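Local coordinates for putative NADH-depentdent flavin oxidoreductase (Cupriavidus metallidurans, PDB 5OCS), which probably works as an FMN-dependent ene-reductase of the Old Yellow Enzyme family, oxidising a nicotinamide cofactor, at residues C25-Q30 with R65-D70; E31-D36 with L73-N78. All blocks are in the same frame, centred on the assembly; numbering follows the deposited sequence.

Interaction 1 (C25-Q30 with R65-D70); sequences CQYSAQ and RITPTD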
ATOM      1  N   CYS D  25      -7.824  13.439   4.865  1.00 10.51           N
ATOM      2  CA  CYS D  25      -9.053  12.815   5.348  1.00 11.17           C
ATOM      3  C   CYS D  25      -9.432  11.619   4.503  1.00 10.22           C
ATOM      4  O   CYS D  25      -9.382  11.693   3.261  1.00 11.24           O
ATOM      5  CB  CYS D  25     -10.211  13.832   5.350  1.00 12.12           C
ATOM      6  SG  CYS D  25      -9.953  15.086   6.607  1.00 16.17           S
ATOM      7  N   GLN D  26      -9.797  10.517   5.168  1.00  9.37           N
ATOM      8  CA  GLN D  26     -10.185   9.317   4.502  1.00  9.31           C
ATOM      9  C   GLN D  26     -11.694   9.050   4.619  1.00 10.20           C
ATOM     10  O   GLN D  26     -12.195   8.206   3.880  1.00 10.01           O
ATOM     11  CB  GLN D  26      -9.404   8.102   5.071  1.00  9.14           C
ATOM     12  CG  GLN D  26      -7.912   8.201   4.890  1.00  9.44           C
ATOM     13  CD  GLN D  26      -7.568   8.260   3.428  1.00  9.76           C
ATOM     14  OE1 GLN D  26      -7.799   7.285   2.688  1.00 10.84           O
ATOM     15  NE2 GLN D  26      -7.084   9.401   2.971  1.00  9.61           N
ATOM     16  N   TYR D  27     -12.386   9.718   5.556  1.00  9.62           N
ATOM     17  CA  TYR D  27     -13.857   9.545   5.696  1.00 11.35           C
ATOM     18  C   TYR D  27     -14.234   8.071   5.803  1.00 10.54           C
ATOM     19  O   TYR D  27     -15.222   7.644   5.247  1.00 11.93           O
ATOM     20  CB  TYR D  27     -14.597  10.203   4.494  1.00 11.25           C
ATOM     21  CG  TYR D  27     -14.082  11.573   4.165  1.00 11.41           C
ATOM     22  CD1 TYR D  27     -14.554  12.689   4.859  1.00 11.81           C
ATOM     23  CD2 TYR D  27     -13.142  11.770   3.145  1.00 11.61           C
ATOM     24  CE1 TYR D  27     -14.050  13.971   4.591  1.00 12.09           C
ATOM     25  CE2 TYR D  27     -12.650  13.044   2.854  1.00 12.21           C
ATOM     26  CZ  TYR D  27     -13.126  14.135   3.588  1.00 12.45           C
ATOM     27  OH  TYR D  27     -12.653  15.398   3.331  1.00 13.12           O
ATOM     28  N   SER D  28     -13.418   7.284   6.502  1.00 10.29           N
ATOM     29  CA  SER D  28     -13.553   5.816   6.530  1.00 10.61           C
ATOM     30  C   SER D  28     -13.585   5.234   7.947  1.00 10.97           C
ATOM     31  O   SER D  28     -13.223   4.070   8.157  1.00 10.84           O
ATOM     32  CB  SER D  28     -12.382   5.204   5.735  1.00 11.43           C
ATOM     33  OG  SER D  28     -12.497   5.543   4.375  1.00 11.05           O
ATOM     34  N   ALA D  29     -13.921   6.064   8.939  1.00 10.55           N
ATOM     35  CA  ALA D  29     -14.042   5.635  10.318  1.00 11.09           C
ATOM     36  C   ALA D  29     -15.514   5.363  10.663  1.00 12.45           C
ATOM     37  O   ALA D  29     -16.437   5.786   9.933  1.00 13.52           O
ATOM     38  CB  ALA D  29     -13.435   6.685  11.258  1.00 11.07           C
ATOM     39  N   GLN D  30     -15.720   4.668  11.763  1.00 13.94           N
ATOM     40  CA  GLN D  30     -17.088   4.335  12.255  1.00 16.22           C
ATOM     41  C   GLN D  30     -17.174   4.820  13.671  1.00 14.08           C
ATOM     42  O   GLN D  30     -16.500   4.287  14.532  1.00 12.15           O
ATOM     43  CB  GLN D  30     -17.346   2.835  12.241  1.00 19.94           C
ATOM     44  CG  GLN D  30     -17.528   2.264  10.856  1.00 25.88           C
ATOM     45  CD  GLN D  30     -17.327   0.744  10.766  1.00 32.88           C
ATOM     46  OE1 GLN D  30     -16.733   0.098  11.649  1.00 38.65           O
ATOM     47  NE2 GLN D  30     -17.799   0.170   9.660  1.00 37.85           N
ATOM     48  N   ARG D  65     -16.219  16.577  14.311  1.00 10.55           N
ATOM     49  CA  ARG D  65     -15.943  15.851  13.067  1.00 10.81           C
ATOM     50  C   ARG D  65     -16.399  16.658  11.875  1.00 10.83           C
ATOM     51  O   ARG D  65     -17.454  17.307  11.935  1.00 12.04           O
ATOM     52  CB  ARG D  65     -16.723  14.545  13.064  1.00 11.21           C
ATOM     53  CG  ARG D  65     -16.184  13.525  14.031  1.00 11.31           C
ATOM     54  CD  ARG D  65     -16.993  12.246  13.984  1.00 11.72           C
ATOM     55  NE  ARG D  65     -18.296  12.466  14.597  1.00 11.60           N
ATOM     56  CZ  ARG D  65     -19.271  11.557  14.653  1.00 13.13           C
ATOM     57  NH1 ARG D  65     -19.102  10.364  14.126  1.00 12.27           N
ATOM     58  NH2 ARG D  65     -20.446  11.859  15.230  1.00 13.76           N
ATOM     59  N   ILE D  66     -15.655  16.573  10.771  1.00 10.15           N
ATOM     60  CA  ILE D  66     -16.135  17.141   9.516  1.00 10.47           C
ATOM     61  C   ILE D  66     -17.382  16.381   9.056  1.00 10.69           C
ATOM     62  O   ILE D  66     -18.420  16.980   8.711  1.00 10.52           O
ATOM     63  CB  ILE D  66     -15.067  17.091   8.420  1.00 11.23           C
ATOM     64  CG1 ILE D  66     -13.762  17.806   8.888  1.00 11.15           C
ATOM     65  CG2 ILE D  66     -15.595  17.761   7.155  1.00 11.26           C
ATOM     66  CD1 ILE D  66     -12.561  17.257   8.122  1.00 11.46           C
ATOM     67  N   THR D  67     -17.297  15.063   9.087  1.00 10.91           N
ATOM     68  CA  THR D  67     -18.341  14.171   8.558  1.00 10.92           C
ATOM     69  C   THR D  67     -18.609  13.051   9.543  1.00 11.71           C
ATOM     70  O   THR D  67     -17.794  12.784  10.469  1.00 11.17           O
ATOM     71  CB  THR D  67     -17.972  13.467   7.230  1.00 10.89           C
ATOM     72  OG1 THR D  67     -17.069  12.377   7.474  1.00 11.04           O
ATOM     73  CG2 THR D  67     -17.301  14.458   6.286  1.00 11.11           C
ATOM     74  N   PRO D  68     -19.709  12.320   9.304  1.00 10.91           N
ATOM     75  CA  PRO D  68     -19.971  11.202  10.209  1.00 11.08           C
ATOM     76  C   PRO D  68     -18.975  10.051  10.152  1.00 11.30           C
ATOM     77  O   PRO D  68     -18.984   9.180  11.045  1.00 11.89           O
ATOM     78  CB  PRO D  68     -21.380  10.734   9.795  1.00 11.52           C
ATOM     79  CG  PRO D  68     -21.989  11.949   9.205  1.00 10.95           C
ATOM     80  CD  PRO D  68     -20.904  12.667   8.494  1.00 10.92           C
ATOM     81  N   THR D  69     -18.102  10.047   9.142  1.00 10.92           N
ATOM     82  CA  THR D  69     -17.089   9.001   9.044  1.00 10.57           C
ATOM     83  C   THR D  69     -15.654   9.526   9.228  1.00  9.94           C
ATOM     84  O   THR D  69     -14.709   8.826   8.884  1.00  9.13           O
ATOM     85  CB  THR D  69     -17.247   8.209   7.754  1.00 11.00           C
ATOM     86  OG1 THR D  69     -17.286   9.067   6.631  1.00 11.62           O
ATOM     87  CG2 THR D  69     -18.529   7.393   7.754  1.00 12.38           C
ATOM     88  N   ASP D  70     -15.494  10.711   9.827  1.00  9.80           N
ATOM     89  CA  ASP D  70     -14.179  11.121  10.240  1.00  9.93           C
ATOM     90  C   ASP D  70     -13.561  10.249  11.327  1.00  9.35           C
ATOM     91  O   ASP D  70     -14.254   9.761  12.247  1.00  9.08           O
ATOM     92  CB  ASP D  70     -14.206  12.533  10.802  1.00 11.07           C
ATOM     93  CG  ASP D  70     -14.236  13.594   9.723  1.00 11.80           C
ATOM     94  OD1 ASP D  70     -14.682  13.339   8.575  1.00 11.28           O
ATOM     95  OD2 ASP D  70     -13.741  14.713  10.077  1.00 13.79           O
TER
HETATM   96  O   HOH W   1     -12.410  11.997   7.220  1.00 10.26           O

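Interaction 2 (E31-D36 with L73-N78); sequences EGNATD and LYNDAN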
ATOM      1  N   GLU D  31     -17.992   5.845  13.918  1.00 13.61           N
ATOM      2  CA  GLU D  31     -18.076   6.481  15.216  1.00 14.49           C
ATOM      3  C   GLU D  31     -16.668   6.850  15.767  1.00 13.08           C
ATOM      4  O   GLU D  31     -16.358   6.670  16.968  1.00 12.75           O
ATOM      5  CB  GLU D  31     -18.867   5.607  16.182  1.00 16.93           C
ATOM      6  CG  GLU D  31     -20.267   5.268  15.660  1.00 22.44           C
ATOM      7  CD  GLU D  31     -21.257   6.449  15.651  1.00 29.00           C
ATOM      8  OE1 GLU D  31     -20.906   7.625  15.949  1.00 36.97           O
ATOM      9  OE2 GLU D  31     -22.447   6.195  15.343  1.00 40.55           O
ATOM     10  N   GLY D  32     -15.831   7.327  14.846  1.00 11.30           N
ATOM     11  CA  GLY D  32     -14.490   7.839  15.152  1.00 10.87           C
ATOM     12  C   GLY D  32     -13.460   6.720  15.099  1.00 10.50           C
ATOM     13  O   GLY D  32     -12.269   6.980  15.093  1.00 10.52           O
ATOM     14  N   ASN D  33     -13.909   5.471  15.071  1.00 10.61           N
ATOM     15  CA  ASN D  33     -13.002   4.344  15.092  1.00 10.91           C
ATOM     16  C   ASN D  33     -12.348   4.023  13.750  1.00  9.89           C
ATOM     17  O   ASN D  33     -13.027   3.818  12.739  1.00 10.43           O
ATOM     18  CB  ASN D  33     -13.737   3.070  15.558  1.00 11.21           C
ATOM     19  CG  ASN D  33     -14.305   3.193  16.942  1.00 11.88           C
ATOM     20  OD1 ASN D  33     -13.684   3.709  17.843  1.00 11.91           O
ATOM     21  ND2 ASN D  33     -15.496   2.695  17.112  1.00 13.14           N
ATOM     22  N   ALA D  34     -11.030   3.918  13.769  1.00  9.78           N
ATOM     23  CA  ALA D  34     -10.302   3.434  12.625  1.00 10.11           C
ATOM     24  C   ALA D  34     -10.798   2.058  12.238  1.00 11.08           C
ATOM     25  O   ALA D  34     -11.206   1.258  13.091  1.00 10.93           O
ATOM     26  CB  ALA D  34      -8.802   3.395  12.903  1.00 10.00           C
ATOM     27  N   THR D  35     -10.751   1.792  10.944  1.00 11.69           N
ATOM     28  CA  THR D  35     -11.232   0.530  10.355  1.00 12.36           C
ATOM     29  C   THR D  35     -10.098  -0.157   9.621  1.00 12.34           C
ATOM     30  O   THR D  35      -8.966   0.319   9.614  1.00 11.95           O
ATOM     31  CB  THR D  35     -12.402   0.776   9.392  1.00 12.40           C
ATOM     32  OG1 THR D  35     -11.940   1.566   8.272  1.00 11.98           O
ATOM     33  CG2 THR D  35     -13.517   1.524  10.090  1.00 12.43           C
ATOM     34  N   ASP D  36     -10.414  -1.261   8.976  1.00 12.15           N
ATOM     35  CA  ASP D  36      -9.421  -1.970   8.184  1.00 12.40           C
ATOM     36  C   ASP D  36      -8.825  -1.076   7.102  1.00 11.58           C
ATOM     37  O   ASP D  36      -7.649  -1.227   6.752  1.00 11.86           O
ATOM     38  CB  ASP D  36      -9.972  -3.276   7.577  1.00 13.59           C
ATOM     39  CG  ASP D  36     -11.273  -3.117   6.716  1.00 17.11           C
ATOM     40  OD1 ASP D  36     -11.766  -1.980   6.379  1.00 17.42           O
ATOM     41  OD2 ASP D  36     -11.854  -4.204   6.343  1.00 18.73           O
ATOM     42  N   LEU D  73     -10.511  10.724  18.049  1.00  9.42           N
ATOM     43  CA  LEU D  73      -9.775  10.256  19.213  1.00  9.72           C
ATOM     44  C   LEU D  73     -10.385  10.803  20.489  1.00  9.90           C
ATOM     45  O   LEU D  73      -9.730  11.545  21.260  1.00 10.14           O
ATOM     46  CB  LEU D  73      -8.310  10.644  19.066  1.00 10.10           C
ATOM     47  CG  LEU D  73      -7.350   9.933  19.999  1.00 10.22           C
ATOM     48  CD1 LEU D  73      -7.535   8.411  19.962  1.00 10.08           C
ATOM     49  CD2 LEU D  73      -5.921  10.341  19.674  1.00 10.25           C
ATOM     50  N   TYR D  74     -11.652  10.466  20.674  1.00 10.04           N
ATOM     51  CA  TYR D  74     -12.467  11.108  21.693  1.00 10.94           C
ATOM     52  C   TYR D  74     -13.083  10.136  22.685  1.00 11.57           C
ATOM     53  O   TYR D  74     -13.877  10.535  23.558  1.00 12.85           O
ATOM     54  CB  TYR D  74     -13.491  12.079  21.052  1.00 10.92           C
ATOM     55  CG  TYR D  74     -14.387  11.511  19.945  1.00 10.91           C
ATOM     56  CD1 TYR D  74     -15.353  10.538  20.206  1.00 11.28           C
ATOM     57  CD2 TYR D  74     -14.289  11.968  18.640  1.00 10.67           C
ATOM     58  CE1 TYR D  74     -16.187  10.041  19.193  1.00 11.36           C
ATOM     59  CE2 TYR D  74     -15.127  11.502  17.617  1.00 10.89           C
ATOM     60  CZ  TYR D  74     -16.078  10.538  17.892  1.00 10.87           C
ATOM     61  OH  TYR D  74     -16.878  10.069  16.876  1.00 11.56           O
ATOM     62  N   ASN D  75     -12.673   8.867  22.605  1.00 11.63           N
ATOM     63  CA  ASN D  75     -13.106   7.866  23.571  1.00 11.96           C
ATOM     64  C   ASN D  75     -12.154   6.687  23.542  1.00 12.37           C
ATOM     65  O   ASN D  75     -11.306   6.592  22.648  1.00 11.30           O
ATOM     66  CB  ASN D  75     -14.559   7.453  23.345  1.00 11.90           C
ATOM     67  CG  ASN D  75     -14.792   6.736  22.055  1.00 12.92           C
ATOM     68  OD1 ASN D  75     -13.964   5.976  21.592  1.00 13.26           O
ATOM     69  ND2 ASN D  75     -15.961   6.957  21.464  1.00 14.18           N
ATOM     70  N   ASP D  76     -12.297   5.779  24.487  1.00 12.04           N
ATOM     71  CA  ASP D  76     -11.414   4.619  24.563  1.00 12.65           C
ATOM     72  C   ASP D  76     -11.445   3.742  23.298  1.00 11.85           C
ATOM     73  O   ASP D  76     -10.413   3.195  22.896  1.00 12.46           O
ATOM     74  CB  ASP D  76     -11.812   3.739  25.772  1.00 13.70           C
ATOM     75  CG  ASP D  76     -11.436   4.351  27.099  1.00 15.07           C
ATOM     76  OD1 ASP D  76     -10.837   5.434  27.178  1.00 15.03           O
ATOM     77  OD2 ASP D  76     -11.779   3.739  28.115  1.00 17.18           O
ATOM     78  N   ALA D  77     -12.615   3.571  22.684  1.00 11.79           N
ATOM     79  CA  ALA D  77     -12.732   2.709  21.511  1.00 11.69           C
ATOM     80  C   ALA D  77     -11.929   3.324  20.381  1.00 11.42           C
ATOM     81  O   ALA D  77     -11.203   2.637  19.677  1.00 11.68           O
ATOM     82  CB  ALA D  77     -14.170   2.548  21.101  1.00 12.00           C
ATOM     83  N   ASN D  78     -12.084   4.633  20.196  1.00 10.35           N
ATOM     84  CA  ASN D  78     -11.295   5.347  19.165  1.00 10.44           C
ATOM     85  C   ASN D  78      -9.807   5.076  19.372  1.00  9.66           C
ATOM     86  O   ASN D  78      -9.060   4.798  18.416  1.00  9.04           O
ATOM     87  CB  ASN D  78     -11.451   6.874  19.247  1.00 10.23           C
ATOM     88  CG  ASN D  78     -12.778   7.424  18.798  1.00 11.14           C
ATOM     89  OD1 ASN D  78     -12.939   8.659  18.906  1.00 11.86           O
ATOM     90  ND2 ASN D  78     -13.709   6.606  18.261  1.00 10.79           N
TER
HETATM   91  O   HOH W   2     -19.163   8.994  17.595  1.00 15.77           O
HETATM   92  O   HOH W   3     -17.229   5.596  19.251  1.00 18.73           O
HETATM   93  O   HOH W   4      -9.778   5.594  15.889  1.00  7.95           O

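Interaction 1 (C25-Q30 with R65-D70)
The ring of Y27 meets T67 edge-on: T67 OG1 lies in the ring plane, and the T67 methyl, also at that edge, brings CG2 to 3.6 Å from Y27 CD1. Over one face of the ring sits a water, displaced toward the rim, which takes a hydrogen bond from Y27 N and gives a weak one to D70 OD1. The D70 side chain lies beside that of Y27, pointing the same way, with the carboxylate plane turned 60° from the ring. Its chi1 (-79°) puts CG anti to the carbonyl carbon, beside the backbone N. Both carboxylate oxygens accept from their own loop: D70 OD2 from I66 N at 2.8 Å, well above the carboxylate plane, and OD1 from the T67 hydroxyl, which comes from the anti side but stands clear of that plane (OG1 to OD1 2.8 Å).

These two loops follow strands 19-21 and 52-59, the first and second strands of the TIM barrel on which the Old Yellow Enzymes are built, and C25 belongs to the FMN site. C25 SG touches I66 CD1 at 3.7 Å and also packs on A57, another FMN-binding residue.

Within 65-70, a type I turn from T67 to D70 combines with an ST turn in which T67 OG1 accepts from T69 N. The turn presents T69 to the other loop. T69 O receives A29 N at 2.9 Å in a fairly straight bond (160° at the hydrogen), while T69 OG1 makes a weak bond to Y27 O, its proton also having T67 OG1 within reach. A29 CB lies against two backbone oxygens of the turn, 3.3 Å from D70 O and 3.4 Å from T69 O. On the same loop S28 OG, bonded to Q26 O, also meets Q350 of the second subunit.

Interaction 2 (E31-D36 with L73-N78)
N33 and N78 bring their CA atoms to 4.5 Å where the loop 31-36 passes the first turn of helix 76-92, with G32 in a positive-phi conformation (89°) close against the second segment. The amide of N78 then carries the contact. Its ND2 spends both N-H groups across the interface, on E31 O at 2.9 Å, in the carbonyl plane and on a lone pair, and on N33 OD1 at 2.9 Å, above the plane of the N33 amide. N78 OD1 accepts from Y74 N, and these three bonds fix the rotation of the amide; OD1 also lies 3.2 Å above the centre of the Y74 ring. N75 OD1 makes the capping bond of helix 76-92, accepting from N78 N at 2.7 Å, while N75 ND2 reaches E31 O through a water. A second water joins Y74 OH to E31 OE1; a third accepts from A34 N and lies within bonding distance of G32 O and N78 O, though it cannot serve every acceptor near it at once. The contact thus joins the loops after the first two strands of the TIM barrel, with L73 bonded through its backbone to A59 of strand 52-59 and packed on helix 150-169, and D36 starting helix 36-46.

Following the chain from the N terminus, strand 19-21 runs into one long loop that supplies 25-30 and then 31-36 before helix 36-46 begins. Strand 52-59 comes next, and the loop after it supplies 65-70, then 73-78 at the start of helix 76-92. Interaction 1 closes a loop of 34 intervening residues and interaction 2 one of 36; because their segments alternate, the two closures cross and neither nests in the other. Together they tie the first beta-alpha loop of the barrel to the second along neighbouring stretches, with centres 10 Å apart. Between them, S28 O and T35 OG1 (2.8 Å) probably share a hydrogen bond, and R65 packs against Y74.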